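Local coordinates for R.Ecl18kI (Enterobacter cloacae, PDB 2GB7), which cuts double-stranded DNA as a type II restriction endonuclease, recognising the sequence 5'-CCNGG-3' and cleaving ahead of its first C, at residues Ile137-Gln142 and Val293-Asn298; Asp160-Gly165 and Thr176-Ala181; Phe213-Ile218 and Lys240-Val245. The protein carries 1 engineered substitution. All blocks are in the same frame, centred on the assembly; numbering follows the deposited sequence.

Contact 1: Ile137-Gln142 and Val293-Asn298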
# COMPACT_ATOMS: atom_id res chain seq x y z
N ILE F 137 -4.75 -7.55 -30.09
CA ILE F 137 -5.99 -7.83 -29.38
C ILE F 137 -6.63 -6.48 -29.05
O ILE F 137 -5.96 -5.61 -28.57
CB ILE F 137 -5.71 -8.68 -28.13
CG1 ILE F 137 -5.20 -10.06 -28.55
CG2 ILE F 137 -6.96 -8.82 -27.23
CD1 ILE F 137 -4.66 -10.93 -27.42
N PRO F 138 -7.95 -6.33 -29.34
CA PRO F 138 -8.63 -5.05 -29.04
C PRO F 138 -8.80 -4.87 -27.56
O PRO F 138 -9.40 -5.72 -26.92
CB PRO F 138 -10.00 -5.22 -29.69
CG PRO F 138 -10.24 -6.72 -29.77
CD PRO F 138 -8.84 -7.32 -29.95
N VAL F 139 -8.26 -3.77 -27.04
CA VAL F 139 -8.44 -3.38 -25.65
C VAL F 139 -8.66 -1.89 -25.54
O VAL F 139 -8.14 -1.07 -26.33
CB VAL F 139 -7.26 -3.77 -24.74
CG1 VAL F 139 -7.08 -5.28 -24.67
CG2 VAL F 139 -5.94 -3.04 -25.19
N ASP F 140 -9.48 -1.54 -24.56
CA ASP F 140 -9.53 -0.19 -24.07
C ASP F 140 -8.68 -0.12 -22.83
O ASP F 140 -8.66 -1.05 -22.01
CB ASP F 140 -10.96 0.26 -23.74
CG ASP F 140 -11.76 0.62 -24.99
OD1 ASP F 140 -11.20 0.58 -26.11
OD2 ASP F 140 -12.97 0.90 -24.86
N VAL F 141 -7.99 1.00 -22.70
CA VAL F 141 -7.10 1.23 -21.59
C VAL F 141 -7.81 2.23 -20.68
O VAL F 141 -8.03 3.38 -21.05
CB VAL F 141 -5.76 1.80 -22.08
CG1 VAL F 141 -4.80 2.06 -20.90
CG2 VAL F 141 -5.15 0.88 -23.13
N GLN F 142 -8.20 1.78 -19.49
CA GLN F 142 -8.94 2.63 -18.56
C GLN F 142 -8.29 4.00 -18.25
O GLN F 142 -9.00 4.99 -18.04
CB GLN F 142 -9.44 1.81 -17.37
CG GLN F 142 -10.60 0.88 -17.73
CD GLN F 142 -11.97 1.54 -17.62
OE1 GLN F 142 -12.99 0.85 -17.58
NE2 GLN F 142 -12.00 2.87 -17.57
N VAL F 293 -1.01 4.92 -31.81
CA VAL F 293 -1.98 5.56 -32.71
C VAL F 293 -2.30 4.61 -33.87
O VAL F 293 -3.46 4.43 -34.20
CB VAL F 293 -1.50 6.95 -33.23
CG1 VAL F 293 -2.45 7.51 -34.29
CG2 VAL F 293 -1.37 7.91 -32.09
N ASN F 294 -1.29 3.99 -34.46
CA ASN F 294 -1.58 3.11 -35.57
C ASN F 294 -2.42 1.90 -35.13
O ASN F 294 -3.31 1.48 -35.87
CB ASN F 294 -0.28 2.75 -36.29
CG ASN F 294 0.35 4.00 -36.91
OD1 ASN F 294 -0.29 5.05 -37.03
ND2 ASN F 294 1.61 3.87 -37.32
N TYR F 295 -2.16 1.38 -33.94
CA TYR F 295 -2.96 0.28 -33.39
C TYR F 295 -4.42 0.68 -33.27
O TYR F 295 -5.32 -0.07 -33.67
CB TYR F 295 -2.39 -0.13 -32.02
CG TYR F 295 -3.37 -0.93 -31.18
CD1 TYR F 295 -3.47 -2.30 -31.32
CD2 TYR F 295 -4.18 -0.29 -30.26
CE1 TYR F 295 -4.39 -3.02 -30.57
CE2 TYR F 295 -5.07 -0.98 -29.48
CZ TYR F 295 -5.18 -2.35 -29.65
OH TYR F 295 -6.08 -3.04 -28.87
N TYR F 296 -4.67 1.87 -32.74
CA TYR F 296 -6.04 2.34 -32.60
C TYR F 296 -6.71 2.62 -33.96
O TYR F 296 -7.88 2.32 -34.16
CB TYR F 296 -6.10 3.56 -31.72
CG TYR F 296 -6.00 3.24 -30.24
CD1 TYR F 296 -4.89 3.66 -29.52
CD2 TYR F 296 -7.02 2.55 -29.57
CE1 TYR F 296 -4.77 3.39 -28.18
CE2 TYR F 296 -6.90 2.26 -28.19
CZ TYR F 296 -5.75 2.70 -27.52
OH TYR F 296 -5.54 2.51 -26.16
N ARG F 297 -5.96 3.18 -34.89
CA ARG F 297 -6.55 3.50 -36.19
C ARG F 297 -6.91 2.22 -36.96
O ARG F 297 -7.88 2.23 -37.72
CB ARG F 297 -5.74 4.55 -36.97
CG ARG F 297 -4.38 4.16 -37.41
CD ARG F 297 -3.70 5.29 -38.23
NE ARG F 297 -3.78 6.61 -37.59
CZ ARG F 297 -3.11 7.69 -38.01
NH1 ARG F 297 -2.31 7.61 -39.07
NH2 ARG F 297 -3.23 8.85 -37.38
N ASN F 298 -6.19 1.12 -36.73
CA ASN F 298 -6.63 -0.18 -37.30
C ASN F 298 -8.00 -0.57 -36.75
O ASN F 298 -8.85 -1.07 -37.49
CB ASN F 298 -5.64 -1.30 -36.99
CG ASN F 298 -4.32 -1.12 -37.68
OD1 ASN F 298 -4.23 -0.53 -38.77
ND2 ASN F 298 -3.26 -1.66 -37.07
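Y295 and Y296, consecutive residues of helix 290-302, both send their phenol ends to the chain running from I137 into the edge strand 140-141, but use them differently. CG of Y295 is anti to the backbone N (chi1 162°), and the hydroxyl reaches the backbone around P138. There OH donates to I137 O at 2.6 Å, an acceptor lying in the plane of the ring at its edge, and accepts from V139 N (2.9 Å from Y295 OH, N-H...O angle 146°). One oxygen thus grips the backbone before and after P138. V139 crosses the Y295 side chain at about a right angle, CG2 lying 3.7 Å from OH. Y296 lies farther along the strand: its OH meets V141 CG2 at 3.5 Å, these side chains again crossing nearly square, and makes a weak hydrogen bond to Q282 OE1, which also takes V141 N. The two tyrosines also pack on each other, Y295 CD2 sitting 3.9 Å above the centre of the Y296 ring. R299 makes a salt bridge to D140 OD1 and a hydrogen bond to V139 O. The last helix is thus joined to the loop leading into strand 140-141, outermost in the mixed sheet of this PDDEXK-clan nuclease fold.

Contact 2: Asp160-Gly165 and Thr176-Ala181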
# COMPACT_ATOMS: atom_id res chain seq x y z
N ASP F 160 -7.24 -2.46 -15.55
CA ASP F 160 -6.36 -1.72 -16.45
C ASP F 160 -6.74 -1.85 -17.91
O ASP F 160 -6.67 -0.87 -18.65
CB ASP F 160 -4.95 -2.22 -16.27
CG ASP F 160 -4.41 -1.86 -14.91
OD1 ASP F 160 -4.61 -0.69 -14.45
OD2 ASP F 160 -3.85 -2.75 -14.25
N LEU F 161 -7.12 -3.07 -18.31
CA LEU F 161 -7.45 -3.35 -19.72
C LEU F 161 -8.77 -4.06 -19.83
O LEU F 161 -9.06 -4.94 -19.04
CB LEU F 161 -6.39 -4.24 -20.33
CG LEU F 161 -4.97 -3.68 -20.28
CD1 LEU F 161 -3.94 -4.72 -20.58
CD2 LEU F 161 -4.83 -2.44 -21.17
N VAL F 162 -9.55 -3.65 -20.82
CA VAL F 162 -10.86 -4.22 -21.06
C VAL F 162 -10.91 -4.68 -22.52
O VAL F 162 -10.79 -3.87 -23.44
CB VAL F 162 -11.95 -3.17 -20.88
CG1 VAL F 162 -13.34 -3.78 -21.13
CG2 VAL F 162 -11.88 -2.49 -19.47
N MET F 163 -11.09 -5.97 -22.73
CA MET F 163 -11.13 -6.56 -24.08
C MET F 163 -12.59 -6.93 -24.34
O MET F 163 -13.17 -7.72 -23.59
CB MET F 163 -10.26 -7.82 -24.08
CG MET F 163 -9.86 -8.41 -25.42
SD MET F 163 -11.27 -8.97 -26.42
CE MET F 163 -11.89 -10.31 -25.42
N PRO F 164 -13.18 -6.44 -25.45
CA PRO F 164 -12.60 -5.61 -26.51
C PRO F 164 -12.71 -4.12 -26.30
O PRO F 164 -12.08 -3.33 -27.02
CB PRO F 164 -13.41 -6.04 -27.74
CG PRO F 164 -14.84 -6.21 -27.14
CD PRO F 164 -14.56 -6.86 -25.77
N GLY F 165 -13.52 -3.70 -25.34
CA GLY F 165 -13.65 -2.28 -25.13
C GLY F 165 -14.68 -2.04 -24.07
O GLY F 165 -15.49 -2.93 -23.78
N THR F 176 -15.99 -11.04 -22.83
CA THR F 176 -14.99 -10.02 -22.55
C THR F 176 -13.88 -10.56 -21.63
O THR F 176 -13.98 -11.67 -21.03
CB THR F 176 -15.60 -8.74 -21.93
OG1 THR F 176 -16.14 -9.06 -20.64
CG2 THR F 176 -16.73 -8.13 -22.83
N MET F 177 -12.82 -9.77 -21.51
CA MET F 177 -11.75 -10.14 -20.58
C MET F 177 -11.31 -8.86 -19.88
O MET F 177 -11.18 -7.82 -20.53
CB MET F 177 -10.54 -10.76 -21.30
CG MET F 177 -9.41 -11.02 -20.33
SD MET F 177 -8.02 -11.84 -21.12
CE MET F 177 -8.87 -13.24 -21.68
N LEU F 178 -11.13 -8.93 -18.56
CA LEU F 178 -10.64 -7.82 -17.78
C LEU F 178 -9.34 -8.21 -17.13
O LEU F 178 -9.23 -9.30 -16.59
CB LEU F 178 -11.61 -7.45 -16.65
CG LEU F 178 -13.03 -7.08 -17.09
CD1 LEU F 178 -13.86 -6.77 -15.86
CD2 LEU F 178 -13.02 -5.91 -18.05
N ILE F 179 -8.40 -7.29 -17.18
CA ILE F 179 -7.07 -7.50 -16.61
C ILE F 179 -6.69 -6.39 -15.64
O ILE F 179 -6.77 -5.20 -15.99
CB ILE F 179 -5.99 -7.58 -17.71
CG1 ILE F 179 -6.36 -8.66 -18.74
CG2 ILE F 179 -4.60 -7.82 -17.09
CD1 ILE F 179 -5.57 -8.56 -20.06
N SER F 180 -6.30 -6.80 -14.43
CA SER F 180 -5.70 -5.90 -13.41
C SER F 180 -4.24 -6.29 -13.23
O SER F 180 -3.84 -7.40 -13.65
CB SER F 180 -6.42 -6.08 -12.06
OG SER F 180 -5.83 -5.22 -11.07
N ALA F 181 -3.43 -5.38 -12.70
CA ALA F 181 -2.01 -5.70 -12.55
C ALA F 181 -1.51 -5.11 -11.23
O ALA F 181 -1.87 -4.00 -10.91
CB ALA F 181 -1.26 -5.11 -13.68
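A classic beta bulge starts this antiparallel pairing: D160 and L161 both face I179, and I179 O accepts from both their backbone nitrogens, D160 N at 2.8 Å and L161 N at 3.2 Å. D160 OD2 lies 3.6 Å from A181 CB. I179 N returns a bond to L161 O, and M163 and M177 form a second hydrogen-bonded pair with bonds in both directions; M163 N points almost straight at M177 O (2.9 Å, N-H...O angle 172°). Between them V162 and L178 make the non-hydrogen-bonded pair, where L178 CA approaches L161 O in a CA-H...O contact. Their side chains lie alongside each other on one face, L178 CD2 fitting against both V162 methyls, 3.8 Å from CG1. The other face carries L161, M163, I179 and M177; L161 CD1 meets I179 CD1 at 4.2 Å, and M163 CB packs on M177 CB. M163 bends at chi2 and chi3, its CE ending near M177 N, whereas M177 runs extended to SD and leads away. P164, preceded by a cis peptide bond, rests its CD on T176 CG2 at 3.9 Å. The pair belongs to the mixed sheet of the PDDEXK-clan fold, its nearest atom about 4 Å from bound DNA. Helix 102-134 covers L161 and I179 through M132, helix 248-259 covers both methionines through L258, and strands 140-141 and 204-207 flank the pair.

Contact 3: Phe213-Ile218 and Lys240-Val245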
# COMPACT_ATOMS: atom_id res chain seq x y z
N PHE F 213 3.29 -15.13 -2.94
CA PHE F 213 1.92 -15.27 -2.43
C PHE F 213 1.59 -16.72 -2.08
O PHE F 213 2.13 -17.66 -2.67
CB PHE F 213 0.90 -14.66 -3.40
CG PHE F 213 0.98 -15.22 -4.79
CD1 PHE F 213 0.20 -16.33 -5.15
CD2 PHE F 213 1.81 -14.65 -5.75
CE1 PHE F 213 0.25 -16.85 -6.41
CE2 PHE F 213 1.87 -15.19 -7.06
CZ PHE F 213 1.10 -16.28 -7.38
N SER F 214 0.71 -16.89 -1.10
CA SER F 214 0.40 -18.19 -0.52
C SER F 214 -0.73 -18.95 -1.19
O SER F 214 -1.56 -18.35 -1.91
CB SER F 214 0.01 -18.01 0.95
OG SER F 214 -1.22 -17.32 1.04
N GLU F 215 -0.81 -20.24 -0.89
CA GLU F 215 -1.95 -21.05 -1.34
C GLU F 215 -3.27 -20.51 -0.79
O GLU F 215 -4.26 -20.51 -1.50
CB GLU F 215 -1.79 -22.54 -0.99
CG GLU F 215 -2.94 -23.46 -1.50
CD GLU F 215 -3.12 -23.47 -3.04
OE1 GLU F 215 -2.33 -22.83 -3.76
OE2 GLU F 215 -4.08 -24.12 -3.54
N GLU F 216 -3.26 -20.03 0.45
CA GLU F 216 -4.46 -19.42 1.01
C GLU F 216 -4.94 -18.23 0.18
O GLU F 216 -6.13 -18.11 -0.09
CB GLU F 216 -4.24 -19.00 2.46
CG GLU F 216 -5.45 -18.31 3.11
N THR F 217 -4.02 -17.35 -0.20
CA THR F 217 -4.35 -16.24 -1.08
C THR F 217 -4.91 -16.75 -2.43
O THR F 217 -5.93 -16.27 -2.91
CB THR F 217 -3.12 -15.36 -1.28
OG1 THR F 217 -2.81 -14.72 -0.03
CG2 THR F 217 -3.36 -14.29 -2.34
N ILE F 218 -4.21 -17.70 -3.03
CA ILE F 218 -4.70 -18.28 -4.29
C ILE F 218 -6.13 -18.77 -4.14
O ILE F 218 -6.99 -18.52 -5.02
CB ILE F 218 -3.78 -19.45 -4.75
CG1 ILE F 218 -2.45 -18.88 -5.19
CG2 ILE F 218 -4.40 -20.16 -5.95
CD1 ILE F 218 -1.27 -19.90 -5.24
N LYS F 240 4.32 -24.71 -9.58
CA LYS F 240 4.40 -25.62 -10.71
C LYS F 240 3.17 -26.52 -10.87
O LYS F 240 2.62 -26.65 -11.95
CB LYS F 240 5.65 -26.49 -10.57
CG LYS F 240 5.97 -27.26 -11.84
CD LYS F 240 7.04 -28.29 -11.59
CE LYS F 240 8.43 -27.67 -11.40
NZ LYS F 240 8.93 -26.98 -12.63
N ASN F 241 2.76 -27.13 -9.77
CA ASN F 241 1.65 -28.07 -9.79
C ASN F 241 0.32 -27.37 -10.05
O ASN F 241 -0.61 -27.97 -10.60
CB ASN F 241 1.57 -28.78 -8.44
N ASN F 242 0.27 -26.09 -9.68
CA ASN F 242 -0.98 -25.47 -9.24
C ASN F 242 -1.79 -24.94 -10.40
O ASN F 242 -1.47 -23.89 -10.94
CB ASN F 242 -0.64 -24.33 -8.28
CG ASN F 242 -1.83 -23.91 -7.47
OD1 ASN F 242 -2.97 -23.93 -7.95
ND2 ASN F 242 -1.59 -23.54 -6.22
N ASN F 243 -2.85 -25.65 -10.76
CA ASN F 243 -3.66 -25.28 -11.92
C ASN F 243 -4.46 -24.02 -11.71
O ASN F 243 -5.11 -23.54 -12.63
CB ASN F 243 -4.55 -26.45 -12.42
CG ASN F 243 -5.79 -26.70 -11.57
OD1 ASN F 243 -6.17 -25.90 -10.71
ND2 ASN F 243 -6.45 -27.84 -11.83
N ARG F 244 -4.38 -23.46 -10.50
CA ARG F 244 -5.06 -22.19 -10.23
C ARG F 244 -4.22 -20.96 -10.56
O ARG F 244 -4.73 -19.85 -10.56
CB ARG F 244 -5.55 -22.12 -8.79
CG ARG F 244 -6.54 -23.20 -8.48
CD ARG F 244 -7.02 -23.10 -7.06
NE ARG F 244 -8.05 -24.10 -6.86
CZ ARG F 244 -8.82 -24.18 -5.78
NH1 ARG F 244 -8.67 -23.32 -4.77
NH2 ARG F 244 -9.74 -25.13 -5.72
N VAL F 245 -2.94 -21.16 -10.82
CA VAL F 245 -2.05 -20.07 -11.16
C VAL F 245 -1.73 -20.21 -12.65
O VAL F 245 -1.38 -21.31 -13.12
CB VAL F 245 -0.74 -20.14 -10.31
CG1 VAL F 245 0.27 -19.13 -10.79
CG2 VAL F 245 -1.07 -19.91 -8.79
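The F213 ring meets I218 CG1 and V245 CG2 at its edge, V245 CG2 lying 4.1 Å from F213 CE1, tip to tip; Y239 adds a ring stack from the loop after helix 232-238. F213 immediately precedes the S214 N-cap of helix 215-223, and the partner segment, 240-245, contains a type I beta turn from N242 to V245, to which the N242 side chain adds an Asx turn. The E215 carboxylate and N242 amide are two further flat groups, also meeting tip to tip with their planes 48° apart. N242 ND2 is 2.7 Å from E215 OE1, but the bend at hydrogen (129°) makes this a weak bond. Between the aromatic and polar contacts stands I218, whose CD1 touches V245 CG2 at 3.6 Å, the two side chains crossing nearly square. Its CG2, anti to the backbone N, packs on R244 CB, also at 3.6 Å. The R244 guanidinium continues to Y222 of helix 215-223 in a cation-pi contact. Each segment is also braced internally: T217 N binds S214 OG, and R244 N binds N242 OD1 at 3.0 Å, with the nitrogen tilted 22° from the plane of that amide.

Overall arrangement
Contacts 1 and 2 adjoin, their centres 12 Å apart, because strands 140-141 and 161-163 are neighbours in one mixed sheet: D140 N lies 2.9 Å from V162 O, a probable hydrogen bond. From the C-terminal helix 290-302 the structure thus continues through the edge strand into 161-163 and then 177-181. Contact 3 lies toward the other edge of the sheet, by strand 245-247, its centre 22 Å from that of contact 2 and 32 Å from that of contact 1. Along the chain, contact 2 closes before contact 3 opens, and both are nested within the span closed by contact 1, which brings the C-terminal helix back to the sheet. Of the three, contact 2 comes nearest the bound DNA, about 4 Å between nearest atoms.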